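Local coordinates for protein phosphatidylinositol-specific phospholipase C1 (Streptomyces antibioticus, PDB 3H4X) that belongs to the phosphatidylinositol-specific phospholipase C family and folds as a single-chain alpha/beta barrel of the TIM-barrel type, at residues A[103-115]-A[145-157]. Numbering follows the deposited sequence.
Sequences DFAGCLSDMRAWH and FDALIRQKLGDAV. With EOH (ethanol), chain K; EOH (ethanol), chain F.
Leu108 turns CG away from its carbonyl carbon (chi1 -68°), and Leu148 turns CG away from its backbone N (chi1 175°), which brings Leu108 CD1 to 3.7 Å from Leu148 CG. The two residues belong to neighbouring outer helices of a TIM-type barrel, joined through strand 124-130. The segments 104-115 and 145-153 run in the same general direction, their axes 9.4 Å apart at closest approach and crossing at -31°. Leu108 is a knob in a hole formed by Leu148, Ile149, Lys152 and Leu153. Its CD1 branch meets Leu148 and Ile149, while CD2 meets Leu153 CD1. Strand 189-195 lies beneath, where Phe191 touches Leu108, Ile149 and Leu153.

At the start of helix 104-117, the rings of Phe104 and Phe145 are nearly parallel but slid apart, so they barely overlap. Phe104 CE2 comes 3.7 Å from Phe145 CE1. One face of the Phe104 ring is covered by Leu108 CD1, and Ile149 CD1 lies at its edge.

Lys152 lays its aliphatic chain beside Leu108 CB and the Ala105 carbonyl. An ethanol, probably from the crystallisation liquor, is modelled too close to Ser109 OG, so its bond to Lys152 NZ is doubtful. Farther along, Arg112 NH1 donates to Lys152 O at 2.9 Å. The carbonyl is approached from above its plane, but it lies close to the guanidinium plane. Asp116 makes a salt bridge with Arg112 NE, so the guanidinium is held at two of its nitrogens. Leu153 CD2 packs against the backbone of Arg112. Near the end of the contact, His115 ND1 is hydrogen-bonded to His121, and Ala156 CB sits over one face of the His115 ring in a CH-pi contact, 3.9 Å from the ring centroid.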
loop_
_atom_site.group_PDB
_atom_site.type_symbol
_atom_site.label_atom_id
_atom_site.label_comp_id
_atom_site.label_asym_id
_atom_site.label_seq_id
_atom_site.Cartn_x
_atom_site.Cartn_y
_atom_site.Cartn_z
ATOM N N ASP A 103 3.543 16.830 -6.355
ATOM C CA ASP A 103 4.334 15.607 -6.353
ATOM C C ASP A 103 4.147 14.792 -5.072
ATOM O O ASP A 103 3.242 15.054 -4.280
ATOM C CB ASP A 103 5.813 15.945 -6.555
ATOM C CG ASP A 103 6.380 16.798 -5.430
ATOM O OD1 ASP A 103 5.652 17.093 -4.459
ATOM O OD2 ASP A 103 7.567 17.179 -5.521
ATOM N N PHE A 104 5.008 13.801 -4.872
ATOM C CA PHE A 104 4.877 12.906 -3.724
ATOM C C PHE A 104 5.018 13.674 -2.412
ATOM O O PHE A 104 4.259 13.446 -1.465
ATOM C CB PHE A 104 5.898 11.771 -3.823
ATOM C CG PHE A 104 5.784 10.730 -2.735
ATOM C CD1 PHE A 104 4.548 10.276 -2.294
ATOM C CD2 PHE A 104 6.927 10.175 -2.186
ATOM C CE1 PHE A 104 4.459 9.301 -1.305
ATOM C CE2 PHE A 104 6.842 9.203 -1.203
ATOM C CZ PHE A 104 5.607 8.768 -0.766
ATOM N N ALA A 105 5.982 14.588 -2.350
ATOM C CA ALA A 105 6.127 15.426 -1.165
ATOM C C ALA A 105 4.836 16.195 -0.877
ATOM O O ALA A 105 4.460 16.373 0.284
ATOM C CB ALA A 105 7.309 16.376 -1.311
ATOM N N GLY A 106 4.162 16.651 -1.930
ATOM C CA GLY A 106 2.890 17.347 -1.774
ATOM C C GLY A 106 1.799 16.439 -1.233
ATOM O O GLY A 106 1.005 16.840 -0.380
ATOM N N CYS A 107 1.757 15.210 -1.732
ATOM C CA CYS A 107 0.820 14.221 -1.225
ATOM C C CYS A 107 1.043 13.976 0.267
ATOM O O CYS A 107 0.101 13.961 1.061
ATOM C CB CYS A 107 0.982 12.914 -1.997
ATOM S SG CYS A 107 -0.100 11.600 -1.440
ATOM N N LEU A 108 2.300 13.775 0.642
ATOM C CA LEU A 108 2.653 13.539 2.032
ATOM C C LEU A 108 2.277 14.724 2.915
ATOM O O LEU A 108 1.849 14.546 4.056
ATOM C CB LEU A 108 4.144 13.222 2.153
ATOM C CG LEU A 108 4.590 11.892 1.543
ATOM C CD1 LEU A 108 6.108 11.859 1.444
ATOM C CD2 LEU A 108 4.061 10.709 2.348
ATOM N N SER A 109 2.433 15.934 2.389
ATOM C CA SER A 109 2.000 17.120 3.116
ATOM C C SER A 109 0.490 17.097 3.350
ATOM O O SER A 109 0.023 17.407 4.448
ATOM C CB SER A 109 2.407 18.394 2.375
ATOM O OG SER A 109 3.813 18.553 2.368
ATOM N N ASP A 110 -0.279 16.734 2.327
ATOM C CA ASP A 110 -1.729 16.631 2.487
ATOM C C ASP A 110 -2.060 15.614 3.573
ATOM O O ASP A 110 -2.935 15.844 4.416
ATOM C CB ASP A 110 -2.410 16.202 1.183
ATOM C CG ASP A 110 -2.443 17.301 0.137
ATOM O OD1 ASP A 110 -1.872 18.386 0.376
ATOM O OD2 ASP A 110 -3.046 17.067 -0.934
ATOM N N MET A 111 -1.363 14.481 3.541
ATOM C CA MET A 111 -1.572 13.429 4.532
ATOM C C MET A 111 -1.293 13.919 5.949
ATOM O O MET A 111 -2.051 13.639 6.872
ATOM C CB MET A 111 -0.695 12.214 4.220
ATOM C CG MET A 111 -1.114 11.455 2.977
ATOM S SD MET A 111 0.027 10.138 2.534
ATOM C CE MET A 111 -0.094 9.059 3.953
ATOM N N ARG A 112 -0.187 14.631 6.121
ATOM C CA ARG A 112 0.169 15.165 7.432
ATOM C C ARG A 112 -0.870 16.170 7.925
ATOM O O ARG A 112 -1.293 16.124 9.083
ATOM C CB ARG A 112 1.556 15.813 7.387
ATOM C CG ARG A 112 1.988 16.475 8.689
ATOM C CD ARG A 112 1.976 15.491 9.840
ATOM N NE ARG A 112 2.427 16.093 11.095
ATOM C CZ ARG A 112 3.694 16.144 11.493
ATOM N NH1 ARG A 112 4.653 15.637 10.730
ATOM N NH2 ARG A 112 4.008 16.708 12.655
ATOM N N ALA A 113 -1.285 17.072 7.039
ATOM C CA ALA A 113 -2.277 18.081 7.387
ATOM C C ALA A 113 -3.581 17.418 7.818
ATOM O O ALA A 113 -4.175 17.772 8.839
ATOM C CB ALA A 113 -2.515 19.004 6.207
ATOM N N TRP A 114 -4.013 16.437 7.035
ATOM C CA TRP A 114 -5.244 15.720 7.315
ATOM C C TRP A 114 -5.122 14.933 8.620
ATOM O O TRP A 114 -6.035 14.925 9.447
ATOM C CB TRP A 114 -5.574 14.797 6.139
ATOM C CG TRP A 114 -6.799 13.986 6.331
ATOM C CD1 TRP A 114 -8.076 14.332 5.997
ATOM C CD2 TRP A 114 -6.872 12.678 6.901
ATOM N NE1 TRP A 114 -8.941 13.320 6.330
ATOM C CE2 TRP A 114 -8.227 12.292 6.886
ATOM C CE3 TRP A 114 -5.924 11.793 7.422
ATOM C CZ2 TRP A 114 -8.655 11.059 7.374
ATOM C CZ3 TRP A 114 -6.351 10.572 7.903
ATOM C CH2 TRP A 114 -7.702 10.215 7.874
ATOM N N HIS A 115 -3.981 14.276 8.800
ATOM C CA HIS A 115 -3.698 13.517 10.013
ATOM C C HIS A 115 -3.828 14.381 11.264
ATOM O O HIS A 115 -4.482 13.991 12.236
ATOM C CB HIS A 115 -2.295 12.908 9.920
ATOM C CG HIS A 115 -1.748 12.425 11.227
ATOM N ND1 HIS A 115 -2.032 11.178 11.740
ATOM C CD2 HIS A 115 -0.913 13.016 12.114
ATOM C CE1 HIS A 115 -1.406 11.027 12.894
ATOM N NE2 HIS A 115 -0.720 12.127 13.143
ATOM N N PHE A 145 13.693 7.737 -0.040
ATOM C CA PHE A 145 12.266 7.504 0.119
ATOM C C PHE A 145 11.904 7.494 1.609
ATOM O O PHE A 145 11.012 8.225 2.046
ATOM C CB PHE A 145 11.932 6.175 -0.559
ATOM C CG PHE A 145 10.499 5.753 -0.452
ATOM C CD1 PHE A 145 9.553 6.194 -1.369
ATOM C CD2 PHE A 145 10.103 4.873 0.538
ATOM C CE1 PHE A 145 8.237 5.776 -1.282
ATOM C CE2 PHE A 145 8.792 4.452 0.628
ATOM C CZ PHE A 145 7.858 4.908 -0.277
ATOM N N ASP A 146 12.619 6.688 2.393
ATOM C CA ASP A 146 12.396 6.639 3.837
ATOM C C ASP A 146 12.576 8.021 4.471
ATOM O O ASP A 146 11.786 8.440 5.320
ATOM C CB ASP A 146 13.380 5.682 4.514
ATOM C CG ASP A 146 13.048 4.218 4.303
ATOM O OD1 ASP A 146 11.914 3.878 3.900
ATOM O OD2 ASP A 146 13.948 3.400 4.580
ATOM N N ALA A 147 13.642 8.714 4.082
ATOM C CA ALA A 147 13.966 10.003 4.685
ATOM C C ALA A 147 12.855 11.026 4.471
ATOM O O ALA A 147 12.534 11.803 5.370
ATOM C CB ALA A 147 15.292 10.530 4.152
ATOM N N LEU A 148 12.273 11.024 3.278
ATOM C CA LEU A 148 11.190 11.942 2.954
ATOM C C LEU A 148 9.954 11.637 3.790
ATOM O O LEU A 148 9.318 12.542 4.328
ATOM C CB LEU A 148 10.854 11.867 1.466
ATOM C CG LEU A 148 9.648 12.697 1.020
ATOM C CD1 LEU A 148 9.827 14.181 1.327
ATOM C CD2 LEU A 148 9.398 12.482 -0.460
ATOM N N ILE A 149 9.603 10.361 3.893
ATOM C CA ILE A 149 8.447 9.979 4.689
ATOM C C ILE A 149 8.658 10.311 6.167
ATOM O O ILE A 149 7.749 10.820 6.824
ATOM C CB ILE A 149 8.078 8.496 4.472
ATOM C CG1 ILE A 149 7.511 8.311 3.058
ATOM C CG2 ILE A 149 7.077 8.028 5.519
ATOM C CD1 ILE A 149 7.285 6.879 2.659
ATOM N N ARG A 150 9.858 10.056 6.686
ATOM C CA ARG A 150 10.168 10.427 8.070
ATOM C C ARG A 150 9.997 11.928 8.275
ATOM O O ARG A 150 9.427 12.364 9.270
ATOM C CB ARG A 150 11.596 10.024 8.465
ATOM C CG ARG A 150 11.815 8.530 8.646
ATOM C CD ARG A 150 13.079 8.212 9.459
ATOM N NE ARG A 150 14.264 8.909 8.963
ATOM C CZ ARG A 150 15.034 8.475 7.968
ATOM N NH1 ARG A 150 14.754 7.334 7.346
ATOM N NH2 ARG A 150 16.088 9.187 7.590
ATOM N N GLN A 151 10.496 12.716 7.330
ATOM C CA GLN A 151 10.422 14.170 7.431
ATOM C C GLN A 151 8.978 14.661 7.450
ATOM O O GLN A 151 8.618 15.536 8.237
ATOM C CB GLN A 151 11.190 14.816 6.275
ATOM C CG GLN A 151 11.300 16.332 6.359
ATOM C CD GLN A 151 10.220 17.055 5.582
ATOM O OE1 GLN A 151 9.870 16.664 4.468
ATOM N NE2 GLN A 151 9.700 18.136 6.159
ATOM N N LYS A 152 8.148 14.097 6.581
ATOM C CA LYS A 152 6.777 14.574 6.434
ATOM C C LYS A 152 5.820 14.052 7.501
ATOM O O LYS A 152 4.934 14.778 7.952
ATOM C CB LYS A 152 6.236 14.214 5.051
ATOM C CG LYS A 152 6.911 14.958 3.912
ATOM C CD LYS A 152 6.486 16.413 3.855
ATOM C CE LYS A 152 7.032 17.083 2.604
ATOM N NZ LYS A 152 6.548 18.481 2.473
ATOM N N LEU A 153 5.987 12.790 7.884
ATOM C CA LEU A 153 4.990 12.107 8.713
ATOM C C LEU A 153 5.494 11.667 10.085
ATOM O O LEU A 153 4.699 11.451 10.999
ATOM C CB LEU A 153 4.431 10.890 7.976
ATOM C CG LEU A 153 3.573 11.206 6.756
ATOM C CD1 LEU A 153 3.143 9.922 6.067
ATOM C CD2 LEU A 153 2.362 12.030 7.169
ATOM N N GLY A 154 6.804 11.505 10.219
ATOM C CA GLY A 154 7.399 11.142 11.499
ATOM C C GLY A 154 6.681 10.015 12.214
ATOM O O GLY A 154 6.551 8.909 11.683
ATOM N N ASP A 155 6.209 10.308 13.426
ATOM C CA ASP A 155 5.658 9.301 14.329
ATOM C C ASP A 155 4.327 8.710 13.875
ATOM O O ASP A 155 3.825 7.770 14.490
ATOM C CB ASP A 155 5.521 9.878 15.748
ATOM C CG ASP A 155 4.446 10.955 15.852
ATOM O OD1 ASP A 155 3.831 11.312 14.824
ATOM O OD2 ASP A 155 4.213 11.449 16.978
ATOM N N ALA A 156 3.753 9.257 12.811
ATOM C CA ALA A 156 2.478 8.764 12.312
ATOM C C ALA A 156 2.616 7.466 11.515
ATOM O O ALA A 156 1.617 6.830 11.193
ATOM C CB ALA A 156 1.795 9.827 11.473
ATOM N N VAL A 157 3.846 7.074 11.201
ATOM C CA VAL A 157 4.082 5.877 10.400
ATOM C C VAL A 157 4.278 4.640 11.268
ATOM O O VAL A 157 4.996 4.681 12.267
ATOM C CB VAL A 157 5.313 6.053 9.492
ATOM C CG1 VAL A 157 5.541 4.804 8.645
ATOM C CG2 VAL A 157 5.142 7.274 8.613
HETATM C C1 EOH K . 5.490 19.522 -0.100
HETATM C C2 EOH K . 4.709 20.591 0.656
HETATM O O EOH K . 6.882 19.652 0.085
HETATM C C1 EOH F . 7.742 15.288 10.988
HETATM C C2 EOH F . 9.160 14.728 11.019
HETATM O O EOH F . 7.093 15.165 12.235
#